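Local coordinates for protein carboxylesterase SOBER1 (Arabidopsis thaliana, PDB 6AVX) that hydrolyses carboxylic esters, preferring short acyl chains, shows phospholipase A2 activity, and suppresses the plant hypersensitive response to the bacterial effector AvrBsT, at residues 22-27 / 194-199; 116-119 / 124-127. The protein carries 1 engineered substitution. All blocks are in the same frame, centred on the assembly; numbering follows the deposited sequence.

Contact 1 of 2, residues 22-27 / 194-199; sequences EPIQTQ and HSISNK
Gln27 and Asn198 lay their amide groups face over face, and at the other end of the contact Ile24 meets Ile196; together the two pairs join the loop after helix 18-21 to the loop after His194 and the first residue of helix 198-212 in this alpha/beta-hydrolase fold. The amide planes are only 4° apart, and the two C=O bonds run roughly antiparallel. Gln27 OE1 lies 3.4 Å from Asn198 CG, while Asn198 OD1 sits 3.5 Å from Gln27 CD, so each carbonyl oxygen faces the electron-poor carbon of the other. The pair is thus a stack with opposed dipoles and not a hydrogen-bonded couple. A bend in the Gln27 chain (chi2 -59°) folds its amide over that of Asn198. On the apolar side the contact is slighter: Ile24 CD1 touches Ile196 CD1 at 4.1 Å, the side chains crossing at about a right angle. Leu201 of helix 198-212 and Trp10 of strand 7-11 pack against both isoleucines, and Lys202 NZ binds the backbone O of Gln27. Further out, Thr26 OG1 turns back to Pro23 O at 2.7 Å, and Gln25 NE2 reaches Glu22 O at 3.0 Å from the face opposite to that used by Gln25 N. Ser197 starts helix 198-212 as its N-cap: its OG caps a backbone N just beyond Lys199, and its own N is held by Glu200 OE2, the reciprocal pairing of a capping box. The same short segment begins with His194, the probable charge-relay histidine, whose ND1 is hydrogen-bonded to Asp162 OD2.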
loop_
_atom_site.group_PDB
_atom_site.type_symbol
_atom_site.label_atom_id
_atom_site.label_comp_id
_atom_site.label_asym_id
_atom_site.label_seq_id
_atom_site.Cartn_x
_atom_site.Cartn_y
_atom_site.Cartn_z
ATOM N N GLU A 22 -14.503 -0.262 4.044
ATOM C CA GLU A 22 -14.953 -1.635 3.848
ATOM C C GLU A 22 -15.782 -1.830 2.589
ATOM O O GLU A 22 -15.635 -2.890 1.958
ATOM C CB GLU A 22 -15.671 -2.147 5.109
ATOM C CG GLU A 22 -14.707 -2.486 6.241
ATOM C CD GLU A 22 -15.358 -2.815 7.557
ATOM O OE1 GLU A 22 -16.528 -2.475 7.780
ATOM O OE2 GLU A 22 -14.667 -3.397 8.418
ATOM N N PRO A 23 -16.642 -0.898 2.159
ATOM C CA PRO A 23 -17.407 -1.134 0.924
ATOM C C PRO A 23 -16.566 -1.308 -0.322
ATOM O O PRO A 23 -17.104 -1.776 -1.334
ATOM C CB PRO A 23 -18.331 0.087 0.826
ATOM C CG PRO A 23 -18.485 0.525 2.248
ATOM C CD PRO A 23 -17.125 0.297 2.877
ATOM N N ILE A 24 -15.279 -0.968 -0.299
ATOM C CA ILE A 24 -14.426 -1.259 -1.447
ATOM C C ILE A 24 -14.560 -2.716 -1.853
ATOM O O ILE A 24 -14.529 -3.047 -3.043
ATOM C CB ILE A 24 -12.967 -0.891 -1.122
ATOM C CG1 ILE A 24 -12.806 0.623 -1.158
ATOM C CG2 ILE A 24 -11.968 -1.577 -2.077
ATOM C CD1 ILE A 24 -11.456 1.122 -0.692
ATOM N N GLN A 25 -14.704 -3.614 -0.879
ATOM C CA GLN A 25 -14.749 -5.039 -1.194
ATOM C C GLN A 25 -15.931 -5.388 -2.082
ATOM O O GLN A 25 -15.877 -6.392 -2.810
ATOM C CB GLN A 25 -14.759 -5.890 0.074
ATOM C CG GLN A 25 -16.059 -5.856 0.861
ATOM C CD GLN A 25 -15.875 -6.423 2.258
ATOM O OE1 GLN A 25 -15.998 -7.629 2.480
ATOM N NE2 GLN A 25 -15.531 -5.563 3.202
ATOM N N THR A 26 -17.004 -4.591 -2.036
ATOM C CA THR A 26 -18.186 -4.857 -2.849
ATOM C C THR A 26 -17.957 -4.566 -4.318
ATOM O O THR A 26 -18.797 -4.942 -5.136
ATOM C CB THR A 26 -19.420 -4.083 -2.353
ATOM O OG1 THR A 26 -19.293 -2.683 -2.641
ATOM C CG2 THR A 26 -19.616 -4.286 -0.877
ATOM N N GLN A 27 -16.861 -3.899 -4.683
ATOM C CA GLN A 27 -16.507 -3.735 -6.087
ATOM C C GLN A 27 -15.750 -4.935 -6.638
ATOM O O GLN A 27 -15.528 -5.012 -7.850
ATOM C CB GLN A 27 -15.671 -2.465 -6.261
ATOM C CG GLN A 27 -16.448 -1.201 -5.956
ATOM C CD GLN A 27 -17.658 -1.064 -6.847
ATOM O OE1 GLN A 27 -17.573 -1.291 -8.054
ATOM N NE2 GLN A 27 -18.792 -0.718 -6.258
ATOM N N HIS A 194 -6.554 12.345 -7.202
ATOM C CA HIS A 194 -6.230 11.652 -5.961
ATOM C C HIS A 194 -7.490 10.993 -5.415
ATOM O O HIS A 194 -8.098 11.447 -4.451
ATOM C CB HIS A 194 -5.647 12.626 -4.952
ATOM C CG HIS A 194 -4.937 11.953 -3.832
ATOM N ND1 HIS A 194 -3.782 11.231 -4.025
ATOM C CD2 HIS A 194 -5.232 11.867 -2.516
ATOM C CE1 HIS A 194 -3.383 10.731 -2.865
ATOM N NE2 HIS A 194 -4.236 11.119 -1.935
ATOM N N SER A 195 -7.891 9.914 -6.077
ATOM C CA SER A 195 -9.096 9.191 -5.699
ATOM C C SER A 195 -8.983 7.805 -6.298
ATOM O O SER A 195 -8.061 7.510 -7.060
ATOM C CB SER A 195 -10.358 9.897 -6.212
ATOM O OG SER A 195 -10.387 9.901 -7.625
ATOM N N ILE A 196 -9.947 6.962 -5.946
ATOM C CA ILE A 196 -10.052 5.610 -6.476
ATOM C C ILE A 196 -11.184 5.569 -7.482
ATOM O O ILE A 196 -12.300 5.998 -7.173
ATOM C CB ILE A 196 -10.346 4.602 -5.359
ATOM C CG1 ILE A 196 -9.222 4.615 -4.330
ATOM C CG2 ILE A 196 -10.551 3.192 -5.953
ATOM C CD1 ILE A 196 -9.474 3.707 -3.149
ATOM N N SER A 197 -10.930 4.998 -8.644
ATOM C CA SER A 197 -12.011 4.727 -9.581
ATOM C C SER A 197 -12.381 3.248 -9.563
ATOM O O SER A 197 -11.566 2.384 -9.230
ATOM C CB SER A 197 -11.621 5.130 -10.994
ATOM O OG SER A 197 -10.664 4.239 -11.513
ATOM N N ASN A 198 -13.633 2.958 -9.917
ATOM C CA ASN A 198 -14.066 1.567 -9.942
ATOM C C ASN A 198 -13.267 0.765 -10.956
ATOM O O ASN A 198 -12.925 -0.392 -10.699
ATOM C CB ASN A 198 -15.568 1.473 -10.210
ATOM C CG ASN A 198 -16.402 1.786 -8.972
ATOM O OD1 ASN A 198 -15.905 1.757 -7.841
ATOM N ND2 ASN A 198 -17.683 2.068 -9.181
ATOM N N LYS A 199 -12.912 1.363 -12.090
ATOM C CA LYS A 199 -12.122 0.628 -13.070
ATOM C C LYS A 199 -10.745 0.284 -12.514
ATOM O O LYS A 199 -10.189 -0.779 -12.816
ATOM C CB LYS A 199 -12.004 1.416 -14.374
ATOM C CG LYS A 199 -11.214 2.713 -14.277
ATOM C CD LYS A 199 -11.241 3.481 -15.601
ATOM C CE LYS A 199 -12.616 4.083 -15.896
ATOM N NZ LYS A 199 -13.052 5.079 -14.865
#

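Contact 2 of 2, residues 116-119 / 124-127; sequences ASVL and TLGG
Val118, near the end of helix 109-120, packs against Leu125 in the loop that leads into strand 127-131. This is the second half of a beta-alpha-beta crossover: strand 102-107, the helix that follows the putative nucleophile Ser108, and strand 127-131, which runs parallel beside the first. Ala116 points to another face of the helix, where it touches Val78 and Val82 of helix 75-94, and the carbonyl O of Ser117, next in sequence, pairs with His86 NE2 of that same helix. Val118 then carries the whole contact from the helix side. Its CG2 methyl, placed anti to the carbonyl carbon while CG1 lies anti to the backbone N (chi1 167°), comes within 4.4 Å of Leu125 CD1 and 4.5 Å of Gly127 O. Leu125 answers with an extended side chain (chi2 173°) that brings CD1 forward to the valine. The backbone at Val118 and Leu125 stays well separated, their CA atoms 7.4 Å apart, so the gap is bridged by the valine methyl, the leucine tip and the backbone O of Gly127. Ile104 and Val102 of strand 102-107 touch Val118 and Leu125, respectively. Three backbone atoms of the loop are bonded to other residues: Leu125 N to Thr152 OG1, and the carbonyl oxygens of Leu125 and Gly126 to NH2 and NE of Arg211. Between the two segments themselves nothing but van der Waals contact operates, all of it buried, which implies that they meet by loose, non-directional packing, while the hydrogen bonds to Thr152 and Arg211 help to set the path of the loop.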
loop_
_atom_site.group_PDB
_atom_site.type_symbol
_atom_site.label_atom_id
_atom_site.label_comp_id
_atom_site.label_asym_id
_atom_site.label_seq_id
_atom_site.Cartn_x
_atom_site.Cartn_y
_atom_site.Cartn_z
ATOM N N ALA A 116 5.992 -0.341 2.086
ATOM C CA ALA A 116 6.969 -0.581 3.139
ATOM C C ALA A 116 6.740 -1.927 3.807
ATOM O O ALA A 116 7.694 -2.660 4.119
ATOM C CB ALA A 116 6.880 0.537 4.171
ATOM N N SER A 117 5.473 -2.271 4.037
ATOM C CA SER A 117 5.158 -3.501 4.749
ATOM C C SER A 117 5.528 -4.722 3.928
ATOM O O SER A 117 6.050 -5.705 4.468
ATOM C CB SER A 117 3.679 -3.533 5.114
ATOM O OG SER A 117 3.328 -2.492 6.020
ATOM N N VAL A 118 5.215 -4.710 2.639
ATOM C CA VAL A 118 5.535 -5.842 1.783
ATOM C C VAL A 118 7.043 -6.007 1.655
ATOM O O VAL A 118 7.571 -7.126 1.758
ATOM C CB VAL A 118 4.854 -5.674 0.418
ATOM C CG1 VAL A 118 5.418 -6.658 -0.587
ATOM C CG2 VAL A 118 3.335 -5.786 0.563
ATOM N N LEU A 119 7.754 -4.906 1.434
ATOM C CA LEU A 119 9.184 -5.009 1.137
ATOM C C LEU A 119 10.002 -5.427 2.347
ATOM O O LEU A 119 11.132 -5.908 2.178
ATOM C CB LEU A 119 9.720 -3.676 0.600
ATOM C CG LEU A 119 9.138 -3.174 -0.722
ATOM C CD1 LEU A 119 9.631 -1.763 -1.045
ATOM C CD2 LEU A 119 9.487 -4.124 -1.837
ATOM N N THR A 124 7.589 -14.130 0.977
ATOM C CA THR A 124 6.899 -13.713 -0.239
ATOM C C THR A 124 5.401 -13.745 -0.000
ATOM O O THR A 124 4.859 -14.738 0.491
ATOM C CB THR A 124 7.225 -14.651 -1.404
ATOM O OG1 THR A 124 8.650 -14.811 -1.508
ATOM C CG2 THR A 124 6.658 -14.108 -2.711
ATOM N N LEU A 125 4.731 -12.678 -0.371
ATOM C CA LEU A 125 3.281 -12.582 -0.261
ATOM C C LEU A 125 2.673 -12.660 -1.653
ATOM O O LEU A 125 3.369 -12.697 -2.672
ATOM C CB LEU A 125 2.890 -11.299 0.474
ATOM C CG LEU A 125 3.495 -11.162 1.870
ATOM C CD1 LEU A 125 3.182 -9.790 2.449
ATOM C CD2 LEU A 125 3.044 -12.278 2.786
ATOM N N GLY A 126 1.341 -12.676 -1.688
ATOM C CA GLY A 126 0.634 -12.699 -2.953
ATOM C C GLY A 126 0.879 -11.436 -3.758
ATOM O O GLY A 126 1.093 -11.478 -4.968
ATOM N N GLY A 127 0.871 -10.293 -3.100
ATOM C CA GLY A 127 1.120 -9.061 -3.804
ATOM C C GLY A 127 0.900 -7.847 -2.934
ATOM O O GLY A 127 0.240 -7.917 -1.892
#

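Contact 1 and contact 2 lie on opposite sides of the chain's centre, their own centres 21 Å apart and their nearest atoms about 14 Å apart, without touching. Along the chain contact 2 is nested within contact 1: residues 116-119 and 124-127 both fall between 22-27 and 194-199. The local helix-to-strand step into strand 127-131 is therefore enclosed by a long-range closure that brings an early loop to the start of helix 198-212. That helix links the two sites, since it begins at contact 1 and sends Arg211, near its other end, to the loop of contact 2. Contact 1 borders the probable catalytic centre; contact 2 belongs to the core around the central parallel sheet.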